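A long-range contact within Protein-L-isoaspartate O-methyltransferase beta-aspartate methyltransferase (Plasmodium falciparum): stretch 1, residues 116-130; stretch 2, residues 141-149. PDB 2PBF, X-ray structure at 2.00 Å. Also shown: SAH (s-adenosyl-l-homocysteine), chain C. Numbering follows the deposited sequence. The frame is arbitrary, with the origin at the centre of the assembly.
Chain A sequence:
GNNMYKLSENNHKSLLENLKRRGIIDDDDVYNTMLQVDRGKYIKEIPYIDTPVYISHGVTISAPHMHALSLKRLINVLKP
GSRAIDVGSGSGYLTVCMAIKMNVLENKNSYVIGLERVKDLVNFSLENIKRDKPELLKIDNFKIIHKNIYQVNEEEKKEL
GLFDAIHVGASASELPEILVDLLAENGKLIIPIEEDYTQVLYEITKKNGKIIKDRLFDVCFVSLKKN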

# COMPACT_ATOMS: atom_id res chain seq x y z
N GLU A 116 3.26 -10.05 0.10
CA GLU A 116 2.19 -10.59 0.90
C GLU A 116 2.60 -11.94 1.52
O GLU A 116 2.98 -12.88 0.79
CB GLU A 116 0.90 -10.69 0.08
CG GLU A 116 -0.18 -11.49 0.75
CD GLU A 116 -0.59 -10.89 2.09
OE1 GLU A 116 -0.64 -9.65 2.22
OE2 GLU A 116 -0.85 -11.66 3.01
N ARG A 117 2.52 -12.04 2.84
CA ARG A 117 2.97 -13.24 3.56
C ARG A 117 2.08 -14.44 3.34
O ARG A 117 2.56 -15.58 3.38
CB ARG A 117 3.18 -12.96 5.05
CG ARG A 117 1.99 -13.15 5.97
CD ARG A 117 2.39 -12.90 7.46
NE ARG A 117 2.77 -14.13 8.16
CZ ARG A 117 1.92 -15.10 8.53
NH1 ARG A 117 2.39 -16.17 9.17
NH2 ARG A 117 0.60 -15.02 8.28
N VAL A 118 0.80 -14.19 3.08
CA VAL A 118 -0.20 -15.25 2.94
C VAL A 118 -0.53 -15.53 1.49
O VAL A 118 -0.93 -14.64 0.73
CB VAL A 118 -1.51 -14.93 3.74
CG1 VAL A 118 -2.41 -16.14 3.81
CG2 VAL A 118 -1.20 -14.44 5.14
N LYS A 119 -0.39 -16.81 1.11
CA LYS A 119 -0.42 -17.23 -0.27
C LYS A 119 -1.81 -17.10 -0.86
O LYS A 119 -1.96 -16.70 -2.00
CB LYS A 119 0.05 -18.69 -0.36
CG LYS A 119 -0.01 -19.30 -1.74
CD LYS A 119 0.99 -18.68 -2.68
CE LYS A 119 0.96 -19.35 -4.05
NZ LYS A 119 1.97 -18.72 -4.96
N ASP A 120 -2.83 -17.44 -0.07
CA ASP A 120 -4.21 -17.24 -0.47
C ASP A 120 -4.52 -15.80 -0.78
O ASP A 120 -5.34 -15.53 -1.64
CB ASP A 120 -5.15 -17.69 0.65
CG ASP A 120 -5.35 -19.17 0.68
OD1 ASP A 120 -5.19 -19.83 -0.38
OD2 ASP A 120 -5.66 -19.67 1.77
N LEU A 121 -3.89 -14.89 -0.04
CA LEU A 121 -4.06 -13.47 -0.31
C LEU A 121 -3.28 -13.01 -1.55
O LEU A 121 -3.82 -12.23 -2.35
CB LEU A 121 -3.79 -12.60 0.93
CG LEU A 121 -5.03 -12.70 1.83
CD1 LEU A 121 -4.66 -12.78 3.27
CD2 LEU A 121 -6.00 -11.56 1.55
N VAL A 122 -2.06 -13.51 -1.72
CA VAL A 122 -1.38 -13.40 -3.03
C VAL A 122 -2.36 -13.80 -4.16
O VAL A 122 -2.69 -13.00 -5.03
CB VAL A 122 -0.11 -14.28 -3.14
CG1 VAL A 122 0.51 -14.13 -4.53
CG2 VAL A 122 0.90 -13.91 -2.07
N ASN A 123 -2.85 -15.05 -4.13
CA ASN A 123 -3.76 -15.48 -5.18
C ASN A 123 -5.04 -14.67 -5.26
O ASN A 123 -5.58 -14.50 -6.35
CB ASN A 123 -4.05 -16.98 -5.11
CG ASN A 123 -2.78 -17.82 -5.01
OD1 ASN A 123 -1.86 -17.69 -5.82
ND2 ASN A 123 -2.72 -18.67 -3.99
N PHE A 124 -5.55 -14.21 -4.12
CA PHE A 124 -6.75 -13.35 -4.08
C PHE A 124 -6.50 -12.04 -4.83
O PHE A 124 -7.33 -11.61 -5.65
CB PHE A 124 -7.17 -13.09 -2.61
CG PHE A 124 -8.31 -12.10 -2.46
CD1 PHE A 124 -9.61 -12.46 -2.79
CD2 PHE A 124 -8.07 -10.82 -1.96
CE1 PHE A 124 -10.67 -11.55 -2.63
CE2 PHE A 124 -9.12 -9.91 -1.81
CZ PHE A 124 -10.42 -10.27 -2.15
N SER A 125 -5.38 -11.40 -4.51
CA SER A 125 -5.01 -10.12 -5.14
C SER A 125 -4.77 -10.30 -6.65
O SER A 125 -5.21 -9.48 -7.44
CB SER A 125 -3.79 -9.49 -4.48
OG SER A 125 -2.61 -10.23 -4.71
N LEU A 126 -4.11 -11.41 -7.03
CA LEU A 126 -3.81 -11.65 -8.45
C LEU A 126 -5.08 -11.88 -9.27
O LEU A 126 -5.16 -11.48 -10.43
CB LEU A 126 -2.78 -12.78 -8.65
CG LEU A 126 -1.40 -12.66 -7.97
CD1 LEU A 126 -0.67 -13.98 -7.97
CD2 LEU A 126 -0.53 -11.59 -8.59
N GLU A 127 -6.10 -12.46 -8.63
CA GLU A 127 -7.40 -12.66 -9.28
C GLU A 127 -8.16 -11.34 -9.45
O GLU A 127 -8.82 -11.13 -10.44
CB GLU A 127 -8.24 -13.66 -8.48
CG GLU A 127 -8.25 -15.06 -9.06
CD GLU A 127 -9.00 -15.14 -10.39
OE1 GLU A 127 -8.35 -15.12 -11.46
OE2 GLU A 127 -10.26 -15.22 -10.37
N ASN A 128 -8.08 -10.49 -8.43
CA ASN A 128 -8.66 -9.15 -8.44
C ASN A 128 -8.08 -8.35 -9.57
O ASN A 128 -8.80 -7.65 -10.27
CB ASN A 128 -8.33 -8.45 -7.11
CG ASN A 128 -9.10 -9.01 -5.92
OD1 ASN A 128 -10.06 -9.78 -6.06
ND2 ASN A 128 -8.69 -8.60 -4.74
N ILE A 129 -6.76 -8.44 -9.76
CA ILE A 129 -6.07 -7.63 -10.76
C ILE A 129 -6.37 -8.12 -12.17
O ILE A 129 -6.59 -7.31 -13.08
CB ILE A 129 -4.55 -7.51 -10.49
CG1 ILE A 129 -4.32 -6.86 -9.11
CG2 ILE A 129 -3.89 -6.70 -11.61
CD1 ILE A 129 -3.02 -7.20 -8.42
N LYS A 130 -6.41 -9.44 -12.34
CA LYS A 130 -6.86 -10.04 -13.60
C LYS A 130 -8.22 -9.47 -14.03
O LYS A 130 -8.36 -9.04 -15.16
CB LYS A 130 -6.92 -11.57 -13.53
CG LYS A 130 -5.57 -12.26 -13.29
CD LYS A 130 -5.42 -13.60 -14.06
CE LYS A 130 -3.93 -14.00 -14.18
NZ LYS A 130 -3.71 -15.42 -14.66
N ASN A 141 7.54 -4.57 -14.60
CA ASN A 141 7.70 -3.60 -13.53
C ASN A 141 6.50 -3.47 -12.56
O ASN A 141 6.33 -2.46 -11.91
CB ASN A 141 8.14 -2.23 -14.11
CG ASN A 141 7.13 -1.65 -15.07
OD1 ASN A 141 6.34 -2.37 -15.66
ND2 ASN A 141 7.14 -0.35 -15.21
N PHE A 142 5.67 -4.51 -12.51
CA PHE A 142 4.64 -4.65 -11.49
C PHE A 142 4.62 -6.11 -11.07
O PHE A 142 4.61 -7.00 -11.92
CB PHE A 142 3.25 -4.19 -12.01
CG PHE A 142 2.14 -4.40 -11.00
CD1 PHE A 142 1.81 -3.40 -10.10
CD2 PHE A 142 1.47 -5.64 -10.91
CE1 PHE A 142 0.81 -3.59 -9.11
CE2 PHE A 142 0.46 -5.84 -9.92
CZ PHE A 142 0.11 -4.80 -9.05
N LYS A 143 4.66 -6.37 -9.76
CA LYS A 143 4.56 -7.75 -9.28
C LYS A 143 3.92 -7.82 -7.89
O LYS A 143 4.10 -6.91 -7.08
CB LYS A 143 5.93 -8.41 -9.17
CG LYS A 143 6.65 -8.65 -10.47
CD LYS A 143 8.16 -8.66 -10.27
CE LYS A 143 8.83 -8.06 -11.52
NZ LYS A 143 9.96 -8.89 -12.03
N ILE A 144 3.23 -8.93 -7.64
CA ILE A 144 2.80 -9.32 -6.29
C ILE A 144 3.50 -10.62 -5.95
O ILE A 144 3.31 -11.62 -6.63
CB ILE A 144 1.27 -9.58 -6.20
CG1 ILE A 144 0.45 -8.40 -6.73
CG2 ILE A 144 0.89 -9.97 -4.75
CD1 ILE A 144 0.51 -7.12 -5.89
N ILE A 145 4.32 -10.56 -4.91
CA ILE A 145 5.17 -11.65 -4.45
C ILE A 145 4.63 -12.26 -3.15
O ILE A 145 4.22 -11.52 -2.25
CB ILE A 145 6.64 -11.13 -4.18
CG1 ILE A 145 7.18 -10.34 -5.38
CG2 ILE A 145 7.58 -12.24 -3.85
CD1 ILE A 145 6.96 -10.99 -6.74
N HIS A 146 4.64 -13.58 -3.05
CA HIS A 146 4.44 -14.28 -1.77
C HIS A 146 5.69 -14.22 -0.91
O HIS A 146 6.65 -14.95 -1.14
CB HIS A 146 4.02 -15.73 -2.03
CG HIS A 146 3.74 -16.51 -0.78
ND1 HIS A 146 3.84 -17.88 -0.73
CD2 HIS A 146 3.40 -16.11 0.47
CE1 HIS A 146 3.55 -18.30 0.49
NE2 HIS A 146 3.28 -17.24 1.24
N LYS A 147 5.68 -13.35 0.10
CA LYS A 147 6.87 -13.08 0.89
C LYS A 147 6.56 -12.38 2.20
O LYS A 147 5.77 -11.44 2.25
CB LYS A 147 7.85 -12.19 0.09
CG LYS A 147 9.19 -11.91 0.77
CD LYS A 147 10.24 -12.84 0.20
CE LYS A 147 11.26 -13.27 1.24
NZ LYS A 147 12.35 -14.04 0.55
N ASN A 148 7.22 -12.83 3.25
CA ASN A 148 7.23 -12.13 4.52
C ASN A 148 8.41 -11.18 4.54
O ASN A 148 9.54 -11.57 4.25
CB ASN A 148 7.37 -13.13 5.67
CG ASN A 148 7.22 -12.48 7.03
OD1 ASN A 148 7.69 -11.36 7.27
ND2 ASN A 148 6.53 -13.17 7.92
N ILE A 149 8.15 -9.92 4.90
CA ILE A 149 9.15 -8.86 4.85
C ILE A 149 10.32 -9.16 5.80
O ILE A 149 11.45 -8.67 5.59
CB ILE A 149 8.49 -7.48 5.15
CG1 ILE A 149 9.49 -6.33 4.95
CG2 ILE A 149 7.89 -7.44 6.57
CD1 ILE A 149 10.01 -6.18 3.54
N SAH C . -3.18 -2.97 1.90
CA SAH C . -3.97 -4.18 2.25
CB SAH C . -3.90 -4.40 3.74
CG SAH C . -4.28 -5.85 4.04
SD SAH C . -4.20 -6.20 5.80
C SAH C . -5.43 -4.11 1.78
O SAH C . -6.07 -3.07 1.97
OXT SAH C . -5.97 -5.09 1.20
C5' SAH C . -2.41 -6.37 5.91
C4' SAH C . -1.79 -7.52 5.11
O4' SAH C . -0.48 -7.68 5.57
C3' SAH C . -2.45 -8.89 5.24
O3' SAH C . -2.86 -9.33 3.95
C2' SAH C . -1.38 -9.78 5.83
O2' SAH C . -1.41 -11.09 5.31
C1' SAH C . -0.12 -9.05 5.43
N9 SAH C . 1.07 -9.27 6.28
C8 SAH C . 1.07 -9.40 7.64
N7 SAH C . 2.35 -9.54 8.05
C5 SAH C . 3.17 -9.52 6.97
C6 SAH C . 4.56 -9.66 6.83
N6 SAH C . 5.37 -9.84 7.86
N1 SAH C . 5.11 -9.56 5.58
C2 SAH C . 4.30 -9.37 4.47
N3 SAH C . 2.94 -9.27 4.65
C4 SAH C . 2.37 -9.34 5.87
O HOH W 1 4.26 -19.22 -3.34
O HOH W 2 1.24 -18.99 3.10

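Two backbone hydrogen bonds anchor the contact. Glu116 N donates to Ile145 O at 2.9 Å, and Lys147 N donates to Glu116 O at 2.8 Å. Together they form a parallel bridge between Glu116 and His146, whose CA atoms lie 5.1 Å apart. His146 CA adds a CA-H...O contact to Glu116 O at 3.3 Å.

The His146 side chain extends the pairing. With chi1 in t, its ring reaches Arg117 O, and NE2 donates a weak hydrogen bond to that oxygen at 2.8 Å. Lys119 lies over one face of the ring, with Lys119 CB 3.8 Å from its centroid. The aliphatic part of a lysine suits this place, because it packs on the ring while the amino group stays in solvent. A water links the two side chains, 2.8 Å from Lys119 NZ and 3.0 Å from His146 ND1.

The Glu116 carboxylate turns away from stretch 2. Glu116 OE2 accepts from Val118 N at 3.0 Å, just before the helix begins. It also accepts from SAH O2' at a very short 2.4 Å, while Glu116 OE1 accepts from SAH O3' at 2.8 Å. Stretch 2 holds the adenine: SAH N6 donates to Asn148 OD1 at 2.8 Å, and Ile149 N donates to SAH N1 at 3.1 Å. The ligand thus bridges both stretches.

Beyond the bridge, helix 119-130 runs nearly antiparallel to strand 142-146, with axes 8.2 Å apart at closest approach. Buried Ile144 points toward the helix and is central to the packing. Leu126 CD2 lies 3.6 Å from Ile144 CB, and Val122 CG1 lies 4.2 Å from Ile144 CG2. Ser125 fits beside Ile144 because its hydroxyl is satisfied within the helix: Ser125 OG donates to Val122 O at 2.8 Å. Ile129 CD1 closes the far end, 4.0 Å from Phe142 CZ at the ring edge.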